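Side-chain contacts in Alpha/beta hydrolase (Novosphingobium aromaticivorans, PDB 3BWX), which probably acts as a hydrolase of the alpha/beta hydrolase fold, its natural substrate not established, and binds calcium in the crystal: residues F99-T104 with L109-L114; A125-V130 with D223-R228. The protein carries 1 engineered substitution. All blocks are in the same frame, centred on the assembly; numbering follows the deposited sequence.

Contact 1 (F99-T104 with L109-L114)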
loop_
_atom_site.group_PDB
_atom_site.type_symbol
_atom_site.label_atom_id
_atom_site.label_comp_id
_atom_site.label_asym_id
_atom_site.label_seq_id
_atom_site.Cartn_x
_atom_site.Cartn_y
_atom_site.Cartn_z
ATOM N N PHE A 99 3.594 3.261 16.275
ATOM C CA PHE A 99 3.194 3.919 15.027
ATOM C C PHE A 99 1.810 3.512 14.619
ATOM O O PHE A 99 1.293 2.473 15.038
ATOM C CB PHE A 99 4.182 3.623 13.865
ATOM C CG PHE A 99 4.406 2.134 13.591
ATOM C CD1 PHE A 99 5.228 1.395 14.396
ATOM C CD2 PHE A 99 3.762 1.482 12.549
ATOM C CE1 PHE A 99 5.447 0.018 14.143
ATOM C CE2 PHE A 99 3.976 0.123 12.309
ATOM C CZ PHE A 99 4.807 -0.598 13.120
ATOM N N VAL A 100 1.192 4.366 13.806
ATOM C CA VAL A 100 -0.042 4.014 13.093
ATOM C C VAL A 100 0.381 3.432 11.762
ATOM O O VAL A 100 1.364 3.903 11.146
ATOM C CB VAL A 100 -0.941 5.260 12.906
ATOM C CG1 VAL A 100 -2.124 4.954 11.991
ATOM C CG2 VAL A 100 -1.349 5.847 14.297
ATOM N N ALA A 101 -0.290 2.363 11.355
ATOM C CA ALA A 101 0.015 1.705 10.094
ATOM C C ALA A 101 -1.194 1.805 9.178
ATOM O O ALA A 101 -2.316 1.414 9.574
ATOM C CB ALA A 101 0.398 0.224 10.345
ATOM N N ILE A 102 -1.014 2.301 7.951
ATOM C CA ILE A 102 -2.055 2.321 6.901
ATOM C C ILE A 102 -1.517 1.469 5.760
ATOM O O ILE A 102 -0.581 1.890 5.135
ATOM C CB ILE A 102 -2.381 3.758 6.405
ATOM C CG1 ILE A 102 -2.869 4.630 7.559
ATOM C CG2 ILE A 102 -3.364 3.641 5.234
ATOM C CD1 ILE A 102 -3.282 6.065 7.164
ATOM N N GLY A 103 -2.095 0.291 5.487
ATOM C CA GLY A 103 -1.539 -0.657 4.526
ATOM C C GLY A 103 -2.542 -1.057 3.459
ATOM O O GLY A 103 -3.669 -1.507 3.780
ATOM N N THR A 104 -2.157 -0.832 2.197
ATOM C CA THR A 104 -2.957 -1.186 1.072
ATOM C C THR A 104 -2.516 -2.493 0.480
ATOM O O THR A 104 -1.371 -2.626 0.102
ATOM C CB THR A 104 -2.943 -0.088 0.038
ATOM O OG1 THR A 104 -3.600 1.058 0.597
ATOM C CG2 THR A 104 -3.728 -0.548 -1.220
ATOM N N LEU A 109 -0.990 -6.724 4.328
ATOM C CA LEU A 109 -0.341 -7.942 4.789
ATOM C C LEU A 109 0.909 -7.629 5.633
ATOM O O LEU A 109 1.150 -8.199 6.693
ATOM C CB LEU A 109 0.026 -8.872 3.626
ATOM C CG LEU A 109 0.958 -10.053 3.927
ATOM N N LEU A 110 1.726 -6.703 5.167
ATOM C CA LEU A 110 2.944 -6.316 5.905
ATOM C C LEU A 110 2.584 -5.685 7.250
ATOM O O LEU A 110 3.283 -5.830 8.262
ATOM C CB LEU A 110 3.753 -5.348 5.048
ATOM C CG LEU A 110 4.425 -6.063 3.852
ATOM C CD1 LEU A 110 5.171 -5.100 2.900
ATOM C CD2 LEU A 110 5.361 -7.190 4.294
ATOM N N THR A 111 1.471 -4.954 7.272
ATOM C CA THR A 111 0.984 -4.373 8.515
ATOM C C THR A 111 0.614 -5.477 9.542
ATOM O O THR A 111 0.986 -5.416 10.700
ATOM C CB THR A 111 -0.248 -3.484 8.257
ATOM O OG1 THR A 111 0.131 -2.346 7.483
ATOM C CG2 THR A 111 -0.870 -2.988 9.593
HETATM N N MSE A 112 -0.040 -6.530 9.076
HETATM C CA MSE A 112 -0.313 -7.672 9.968
HETATM C C MSE A 112 0.952 -8.359 10.473
HETATM O O MSE A 112 1.089 -8.653 11.661
HETATM C CB MSE A 112 -1.249 -8.662 9.273
HETATM C CG MSE A 112 -2.626 -8.126 9.001
HETATM SE SE MSE A 112 -3.803 -9.458 8.087
HETATM C CE MSE A 112 -4.388 -8.446 6.568
ATOM N N LEU A 113 1.948 -8.479 9.585
ATOM C CA LEU A 113 3.206 -9.111 9.902
ATOM C C LEU A 113 4.004 -8.259 10.915
ATOM O O LEU A 113 4.576 -8.775 11.886
ATOM C CB LEU A 113 3.969 -9.382 8.603
ATOM C CG LEU A 113 3.375 -10.561 7.824
ATOM C CD1 LEU A 113 3.969 -10.525 6.420
ATOM C CD2 LEU A 113 3.612 -11.926 8.572
ATOM N N LEU A 114 3.992 -6.940 10.731
ATOM C CA LEU A 114 4.637 -6.038 11.704
ATOM C C LEU A 114 3.929 -6.134 13.055
ATOM O O LEU A 114 4.606 -6.172 14.098
ATOM C CB LEU A 114 4.595 -4.596 11.243
ATOM C CG LEU A 114 5.536 -4.247 10.124
ATOM C CD1 LEU A 114 5.176 -2.872 9.526
ATOM C CD2 LEU A 114 6.996 -4.294 10.558
#
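Thr111 overlaps the methyl of Ala101 with its own methyl, CG2 lying 3.5 Å from Ala101 CB, in the beta-alpha-beta unit of an alpha/beta hydrolase. Strand 99-104 leads through the sequence Gly-Thr-Ser-Leu-Gly, a match to the GxSxG nucleophile elbow of the family, into helix 106-117, which then folds back over the strand. The axes of segments 99-104 and 109-114 approach to 7.6 Å, their N-to-C directions 142° apart, and the contact is buried and largely apolar, with no hydrogen bond across it.

Here the nearest backbone approach, 6.0 Å from Gly103 CA to Thr111 CA, falls at a residue with no side chain, and Thr111 OG1 can therefore lie 3.8 Å from Gly103 CA. At the start of the strand the spacing is filled by larger groups: the Phe99 ring meets Leu114 through CE2, which is 4.3 Å from Leu114 CD1, the methyl approaching the ring obliquely. Leu84 and Glu88 of helix 80-94 touch the same leucine.

The branches of Thr111 divide the work. CG2 stands anti to the backbone N and is turned to Ala101, while OG1, at chi1 -66°, lies beside that nitrogen. The hydroxyl is satisfied within its own helix, where OG1 is hydrogen-bonded to Gly107 O one turn earlier.

Contact 2 (A125-V130 with D223-R228)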
loop_
_atom_site.group_PDB
_atom_site.type_symbol
_atom_site.label_atom_id
_atom_site.label_comp_id
_atom_site.label_asym_id
_atom_site.label_seq_id
_atom_site.Cartn_x
_atom_site.Cartn_y
_atom_site.Cartn_z
ATOM N N ALA A 125 -4.459 1.061 13.254
ATOM C CA ALA A 125 -4.163 0.604 11.920
ATOM C C ALA A 125 -5.393 0.711 11.002
ATOM O O ALA A 125 -6.549 0.696 11.423
ATOM C CB ALA A 125 -3.617 -0.817 11.906
ATOM N N VAL A 126 -5.079 0.766 9.719
ATOM C CA VAL A 126 -6.026 0.753 8.643
ATOM C C VAL A 126 -5.596 -0.306 7.665
ATOM O O VAL A 126 -4.459 -0.260 7.221
ATOM C CB VAL A 126 -6.060 2.121 7.915
ATOM C CG1 VAL A 126 -7.069 2.065 6.707
ATOM C CG2 VAL A 126 -6.399 3.270 8.869
ATOM N N LEU A 127 -6.482 -1.243 7.337
ATOM C CA LEU A 127 -6.257 -2.247 6.292
ATOM C C LEU A 127 -7.111 -1.808 5.118
ATOM O O LEU A 127 -8.340 -1.724 5.227
ATOM C CB LEU A 127 -6.638 -3.666 6.718
ATOM C CG LEU A 127 -5.763 -4.392 7.748
ATOM C CD1 LEU A 127 -6.416 -5.742 8.115
ATOM C CD2 LEU A 127 -4.321 -4.584 7.198
ATOM N N ASN A 128 -6.472 -1.503 4.016
ATOM C CA ASN A 128 -7.187 -1.036 2.836
ATOM C C ASN A 128 -7.308 -2.151 1.820
ATOM O O ASN A 128 -6.368 -2.496 1.090
ATOM C CB ASN A 128 -6.525 0.161 2.240
ATOM C CG ASN A 128 -7.237 0.679 1.022
ATOM O OD1 ASN A 128 -8.459 0.541 0.878
ATOM N ND2 ASN A 128 -6.490 1.327 0.158
ATOM N N ASP A 129 -8.496 -2.735 1.821
ATOM C CA ASP A 129 -8.943 -3.733 0.830
ATOM C C ASP A 129 -8.077 -4.977 0.799
ATOM O O ASP A 129 -7.680 -5.490 -0.259
ATOM C CB ASP A 129 -9.169 -3.143 -0.578
ATOM C CG ASP A 129 -10.221 -3.917 -1.376
ATOM O OD1 ASP A 129 -11.358 -3.900 -0.933
ATOM O OD2 ASP A 129 -9.895 -4.584 -2.377
ATOM N N VAL A 130 -7.728 -5.445 1.975
ATOM C CA VAL A 130 -7.022 -6.685 2.099
ATOM C C VAL A 130 -7.414 -7.300 3.436
ATOM O O VAL A 130 -7.702 -6.598 4.401
ATOM C CB VAL A 130 -5.529 -6.497 1.958
ATOM C CG1 VAL A 130 -4.966 -5.605 3.055
ATOM C CG2 VAL A 130 -4.856 -7.854 1.817
ATOM N N ASP A 223 -6.079 -11.402 13.608
ATOM C CA ASP A 223 -6.627 -11.312 14.962
ATOM C C ASP A 223 -5.696 -10.594 15.911
ATOM O O ASP A 223 -6.154 -9.801 16.765
ATOM C CB ASP A 223 -7.038 -12.683 15.477
ATOM C CG ASP A 223 -8.457 -13.019 15.125
ATOM O OD1 ASP A 223 -9.331 -12.189 15.462
ATOM O OD2 ASP A 223 -8.746 -14.096 14.559
ATOM N N ALA A 224 -4.387 -10.774 15.739
ATOM C CA ALA A 224 -3.448 -10.059 16.572
ATOM C C ALA A 224 -3.517 -8.558 16.285
ATOM O O ALA A 224 -3.529 -7.744 17.202
ATOM C CB ALA A 224 -2.023 -10.593 16.395
ATOM N N LEU A 225 -3.567 -8.202 15.004
ATOM C CA LEU A 225 -3.778 -6.798 14.632
ATOM C C LEU A 225 -5.077 -6.206 15.194
ATOM O O LEU A 225 -5.101 -5.057 15.658
ATOM C CB LEU A 225 -3.737 -6.607 13.098
ATOM C CG LEU A 225 -3.837 -5.182 12.535
ATOM C CD1 LEU A 225 -2.703 -4.248 13.030
ATOM C CD2 LEU A 225 -3.833 -5.219 11.026
ATOM N N ALA A 226 -6.158 -6.980 15.118
ATOM C CA ALA A 226 -7.461 -6.554 15.591
ATOM C C ALA A 226 -7.593 -6.394 17.088
ATOM O O ALA A 226 -8.634 -5.921 17.558
ATOM C CB ALA A 226 -8.517 -7.526 15.091
ATOM N N THR A 227 -6.586 -6.808 17.862
ATOM C CA THR A 227 -6.522 -6.387 19.261
ATOM C C THR A 227 -6.205 -4.892 19.487
ATOM O O THR A 227 -6.281 -4.403 20.633
ATOM C CB THR A 227 -5.509 -7.241 20.105
ATOM O OG1 THR A 227 -4.164 -6.925 19.710
ATOM C CG2 THR A 227 -5.768 -8.749 19.955
ATOM N N ARG A 228 -5.825 -4.178 18.416
ATOM C CA ARG A 228 -5.485 -2.776 18.451
ATOM C C ARG A 228 -6.598 -2.070 17.674
ATOM O O ARG A 228 -7.274 -2.735 16.875
ATOM C CB ARG A 228 -4.127 -2.559 17.787
ATOM C CG ARG A 228 -3.026 -3.528 18.323
ATOM C CD ARG A 228 -2.755 -3.353 19.820
ATOM N NE ARG A 228 -2.442 -1.960 20.011
ATOM C CZ ARG A 228 -3.031 -1.130 20.853
ATOM N NH1 ARG A 228 -3.914 -1.565 21.745
ATOM N NH2 ARG A 228 -2.710 0.151 20.818
#
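Ala125 and Arg228 bring the two backbones closest, with 7.5 Å between their CA atoms, where strand 122-128 passes the type I turn Leu225-Arg228 at the C-terminal end of the helix that begins at 219. Leu225 carries the contact from the helix side, and its two methyls are shared between two strand residues that face it. CD1 rests 3.7 Å from Ala125 CB. CD2 goes to Leu127 and lies 3.9 Å from Leu127 CG, with both methyls of Leu127 at much the same distance, so that it fits against the whole branched end of that side chain. The two leucines reach toward each other tip to tip.

With CG anti to the backbone N (chi1 -176°), Leu225 extends from the helix and its methyls reach Ala125 and Leu127. All three residues are buried, and the junction depends on apolar packing alone.

Polar bonds shape the turn instead. Thr227 OG1 donates to Ala224 O over 2.7 Å, in the carbonyl plane, and Thr227 N also bonds to that oxygen, which is thus gripped twice. Arg228 N closes the turn on Leu225 O at 3.0 Å. The side chain of Arg228 leads away from the interface, and its NE reaches Ile122 O at the start of the strand.

In the central, mostly parallel beta sheet, strand 122-128 lies between strands 99-104 and 230-235, and the chain enters the latter soon after the turn. Helix 106-117 completes the surroundings of the leucine pair: Met112 touches both Leu127 and Leu225, while Thr111 and Ala115 also pack on Leu225.

Contact 1 and contact 2 illustrate how an alpha/beta hydrolase packs helices on its central sheet, their centres only 7 Å apart. They follow in series along the chain: the first closes before helix 106-117 gives way to strand 122-128 and the second opens. Strands 99-104 and 122-128 are parallel neighbours in the central sheet, linked by probable hydrogen bonds from Val126 N to Ala101 O and from Asn128 N to Gly103 O, both 2.8 Å. The strand and helix flanking the presumed nucleophile elbow, which form contact 1, pack beside contact 2, with Met112 CE touching Leu127 CD1 at 3.7 Å.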